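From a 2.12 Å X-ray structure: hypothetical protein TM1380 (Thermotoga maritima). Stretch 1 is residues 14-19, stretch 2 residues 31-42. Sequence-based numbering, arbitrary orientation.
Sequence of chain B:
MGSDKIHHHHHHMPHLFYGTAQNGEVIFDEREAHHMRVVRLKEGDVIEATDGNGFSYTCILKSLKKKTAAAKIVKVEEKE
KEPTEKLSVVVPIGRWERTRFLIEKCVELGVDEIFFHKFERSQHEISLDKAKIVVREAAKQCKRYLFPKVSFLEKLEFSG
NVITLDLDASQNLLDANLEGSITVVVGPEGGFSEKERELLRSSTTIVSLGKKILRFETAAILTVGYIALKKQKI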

# COMPACT_ATOMS: atom_id res chain seq x y z
N PRO B 14 15.52 -18.78 -4.08
CA PRO B 14 15.66 -18.77 -5.55
C PRO B 14 15.71 -17.35 -6.17
O PRO B 14 14.67 -16.76 -6.46
CB PRO B 14 14.40 -19.52 -6.02
CG PRO B 14 13.41 -19.33 -4.89
CD PRO B 14 14.25 -19.37 -3.64
N HIS B 15 16.92 -16.83 -6.38
CA HIS B 15 17.11 -15.49 -6.94
C HIS B 15 17.07 -15.46 -8.49
O HIS B 15 17.50 -16.39 -9.16
CB HIS B 15 18.42 -14.87 -6.41
CG HIS B 15 18.49 -14.78 -4.91
N LEU B 16 16.55 -14.39 -9.05
CA LEU B 16 16.47 -14.22 -10.51
C LEU B 16 17.30 -13.01 -10.95
O LEU B 16 16.98 -11.86 -10.60
CB LEU B 16 15.02 -14.04 -10.97
CG LEU B 16 14.75 -13.69 -12.45
CD1 LEU B 16 15.06 -14.83 -13.38
CD2 LEU B 16 13.31 -13.20 -12.69
N PHE B 17 18.33 -13.28 -11.77
CA PHE B 17 19.25 -12.27 -12.26
C PHE B 17 18.78 -11.71 -13.61
O PHE B 17 17.84 -12.23 -14.22
CB PHE B 17 20.67 -12.88 -12.33
CG PHE B 17 21.13 -13.45 -11.01
CD1 PHE B 17 21.53 -12.60 -9.98
CD2 PHE B 17 21.06 -14.82 -10.76
CE1 PHE B 17 21.92 -13.12 -8.74
CE2 PHE B 17 21.46 -15.35 -9.52
CZ PHE B 17 21.88 -14.51 -8.51
N TYR B 18 19.44 -10.63 -14.04
CA TYR B 18 19.05 -9.90 -15.24
C TYR B 18 20.26 -9.66 -16.13
O TYR B 18 21.26 -9.14 -15.67
CB TYR B 18 18.44 -8.54 -14.86
CG TYR B 18 18.36 -7.63 -16.06
CD1 TYR B 18 17.33 -7.78 -17.01
CD2 TYR B 18 19.34 -6.67 -16.30
CE1 TYR B 18 17.27 -6.97 -18.13
CE2 TYR B 18 19.29 -5.85 -17.44
CZ TYR B 18 18.25 -6.00 -18.33
OH TYR B 18 18.22 -5.21 -19.42
N GLY B 19 20.17 -9.99 -17.40
CA GLY B 19 21.28 -9.81 -18.31
C GLY B 19 20.81 -9.79 -19.73
O GLY B 19 19.61 -9.78 -19.97
N ARG B 31 26.36 -4.08 -11.76
CA ARG B 31 25.32 -4.14 -10.76
C ARG B 31 24.95 -5.57 -10.44
O ARG B 31 24.87 -5.93 -9.27
CB ARG B 31 24.12 -3.35 -11.26
CG ARG B 31 22.84 -3.61 -10.50
CD ARG B 31 21.80 -2.58 -10.88
NE ARG B 31 22.20 -1.31 -10.35
CZ ARG B 31 21.80 -0.79 -9.19
NH1 ARG B 31 20.90 -1.41 -8.40
NH2 ARG B 31 22.27 0.39 -8.83
N GLU B 32 24.76 -6.40 -11.46
CA GLU B 32 24.39 -7.81 -11.24
C GLU B 32 25.53 -8.60 -10.63
O GLU B 32 25.28 -9.43 -9.75
CB GLU B 32 23.97 -8.54 -12.53
CG GLU B 32 22.68 -8.09 -13.15
CD GLU B 32 21.48 -8.10 -12.18
OE1 GLU B 32 20.98 -9.20 -11.84
OE2 GLU B 32 21.05 -6.99 -11.78
N ALA B 33 26.75 -8.38 -11.08
CA ALA B 33 27.88 -9.12 -10.52
C ALA B 33 28.03 -8.88 -9.02
O ALA B 33 28.42 -9.79 -8.29
CB ALA B 33 29.18 -8.78 -11.24
N HIS B 34 27.75 -7.66 -8.56
CA HIS B 34 27.77 -7.37 -7.13
C HIS B 34 26.70 -8.15 -6.38
O HIS B 34 26.92 -8.60 -5.27
CB HIS B 34 27.59 -5.87 -6.85
CG HIS B 34 27.59 -5.52 -5.39
ND1 HIS B 34 26.45 -5.15 -4.71
CD2 HIS B 34 28.59 -5.52 -4.47
CE1 HIS B 34 26.74 -4.91 -3.45
NE2 HIS B 34 28.04 -5.13 -3.28
N HIS B 35 25.53 -8.31 -7.01
CA HIS B 35 24.38 -8.98 -6.39
C HIS B 35 24.67 -10.46 -6.29
O HIS B 35 24.25 -11.10 -5.35
CB HIS B 35 23.08 -8.63 -7.18
CG HIS B 35 21.88 -9.50 -6.90
ND1 HIS B 35 20.89 -9.72 -7.84
CD2 HIS B 35 21.50 -10.20 -5.79
CE1 HIS B 35 19.96 -10.51 -7.33
NE2 HIS B 35 20.31 -10.82 -6.09
N MSE B 36 25.45 -10.98 -7.24
CA MSE B 36 25.85 -12.39 -7.22
C MSE B 36 26.90 -12.67 -6.14
O MSE B 36 26.82 -13.67 -5.46
CB MSE B 36 26.39 -12.81 -8.58
CG MSE B 36 25.35 -12.82 -9.70
SE MSE B 36 26.08 -13.29 -11.50
CE MSE B 36 24.32 -13.49 -12.54
N ARG B 37 27.87 -11.77 -6.00
CA ARG B 37 28.86 -11.83 -4.92
C ARG B 37 28.26 -11.73 -3.52
O ARG B 37 28.81 -12.27 -2.56
CB ARG B 37 29.92 -10.74 -5.07
CG ARG B 37 31.17 -11.20 -5.79
CD ARG B 37 32.26 -10.13 -5.74
NE ARG B 37 31.81 -8.83 -6.25
CZ ARG B 37 31.47 -8.57 -7.51
NH1 ARG B 37 31.50 -9.52 -8.46
NH2 ARG B 37 31.08 -7.34 -7.84
N VAL B 38 27.15 -11.01 -3.41
CA VAL B 38 26.38 -10.92 -2.17
C VAL B 38 25.74 -12.28 -1.83
O VAL B 38 25.93 -12.79 -0.72
CB VAL B 38 25.36 -9.75 -2.26
CG1 VAL B 38 23.98 -10.12 -1.69
CG2 VAL B 38 25.94 -8.51 -1.59
N VAL B 39 25.04 -12.88 -2.79
CA VAL B 39 24.54 -14.26 -2.66
C VAL B 39 25.71 -15.28 -2.65
O VAL B 39 25.52 -16.49 -2.39
CB VAL B 39 23.49 -14.56 -3.78
CG1 VAL B 39 23.11 -16.04 -3.84
CG2 VAL B 39 22.24 -13.72 -3.56
N ARG B 40 26.92 -14.80 -2.93
CA ARG B 40 28.16 -15.58 -2.79
C ARG B 40 28.17 -16.77 -3.74
O ARG B 40 28.54 -17.88 -3.36
CB ARG B 40 28.36 -16.02 -1.33
N LEU B 41 27.74 -16.52 -4.99
CA LEU B 41 27.80 -17.53 -6.05
C LEU B 41 29.21 -17.65 -6.56
O LEU B 41 30.06 -16.79 -6.29
CB LEU B 41 26.94 -17.13 -7.24
CG LEU B 41 25.46 -16.87 -7.02
CD1 LEU B 41 24.87 -16.40 -8.33
CD2 LEU B 41 24.77 -18.11 -6.51
N LYS B 42 29.45 -18.71 -7.34
CA LYS B 42 30.76 -19.01 -7.89
C LYS B 42 30.64 -19.71 -9.25
O LYS B 42 29.55 -20.15 -9.65
CB LYS B 42 31.56 -19.88 -6.90
CG LYS B 42 30.69 -20.80 -6.05
CD LYS B 42 31.51 -21.82 -5.28
CE LYS B 42 30.64 -23.00 -4.85
NZ LYS B 42 31.43 -24.10 -4.23

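How do the two backbones lie against each other? A short strand including Phe-17 runs nearly antiparallel to the helix of the second stretch: their N-to-C directions differ by 156°, and the two axes approach to 8.9 Å. That spacing leaves room for side chains between the backbones, so the contact is made mostly by side chains rather than by main chain against main chain. The register follows from the opposed directions. Phe-17 CA lies 6.9 Å from Glu-32 CA, near the start of the second stretch, whereas His-15 CA lies 8.7 Å from Val-39 CA, farther along. Within the helix, ordinary backbone hydrogen bonds such as Met-36 N to Glu-32 O (3.0 Å) place His-35 and Met-36 about one turn after Glu-32, so that all three can face the strand.

What polar bond ties the stretches together? A single hydrogen bond does so, from the backbone of Tyr-18 to the side chain of Glu-32: Tyr-18 N donates to Glu-32 OE1 at 3.0 Å, with an angle of 147° at the hydrogen. The CA-to-CB bond of Glu-32 points toward the strand, and with chi1 and chi2 both m its carboxylate meets the Tyr-18 backbone. The same oxygen also packs close to the preceding residue, with Phe-17 CA 3.5 Å from Glu-32 OE1, and it sits at the edge of the Phe-17 ring, near its plane. Ring hydrogens are slightly positive at their outer rim, so an oxygen is better accommodated there than over the electron-rich face.

Which side chain dominates the apolar contact? Phe-17 does, with the largest area covered by the other stretch. Its CA-to-CB bond points sideways, but the end of the side chain comes nearer the helix. Met-36, present as selenomethionine, lays its methyl over one face of the ring: Met-36 CE is 4.0 Å from the ring centroid and 28° off the normal, a CH-pi contact in which the polarized methyl beside selenium meets the pi cloud. Its closest approach is Met-36 CE to Phe-17 CG at 3.5 Å. At the far end of the ring, Phe-17 CZ meets Leu-41 CD1 at 3.5 Å, an apolar contact supplied by the segment after the helix. The chain turns there at Arg-40, which has positive phi, and Leu-41 again directs its CA-to-CB bond toward the strand.

How do the histidines take part? His-35 offers a ring face to Phe-17, with Phe-17 CE1 3.6 Å from His-35 CE1. The two ring planes are inclined at 50° and their centroids are 4.9 Å apart, so the pair is oblique, and close van der Waals packing describes it best. His-15 closes the margin more loosely: its CG lies 4.1 Å from Val-39 CG2. Its imidazole atoms beyond CG are not modelled, so where the rest of the ring lies cannot be described.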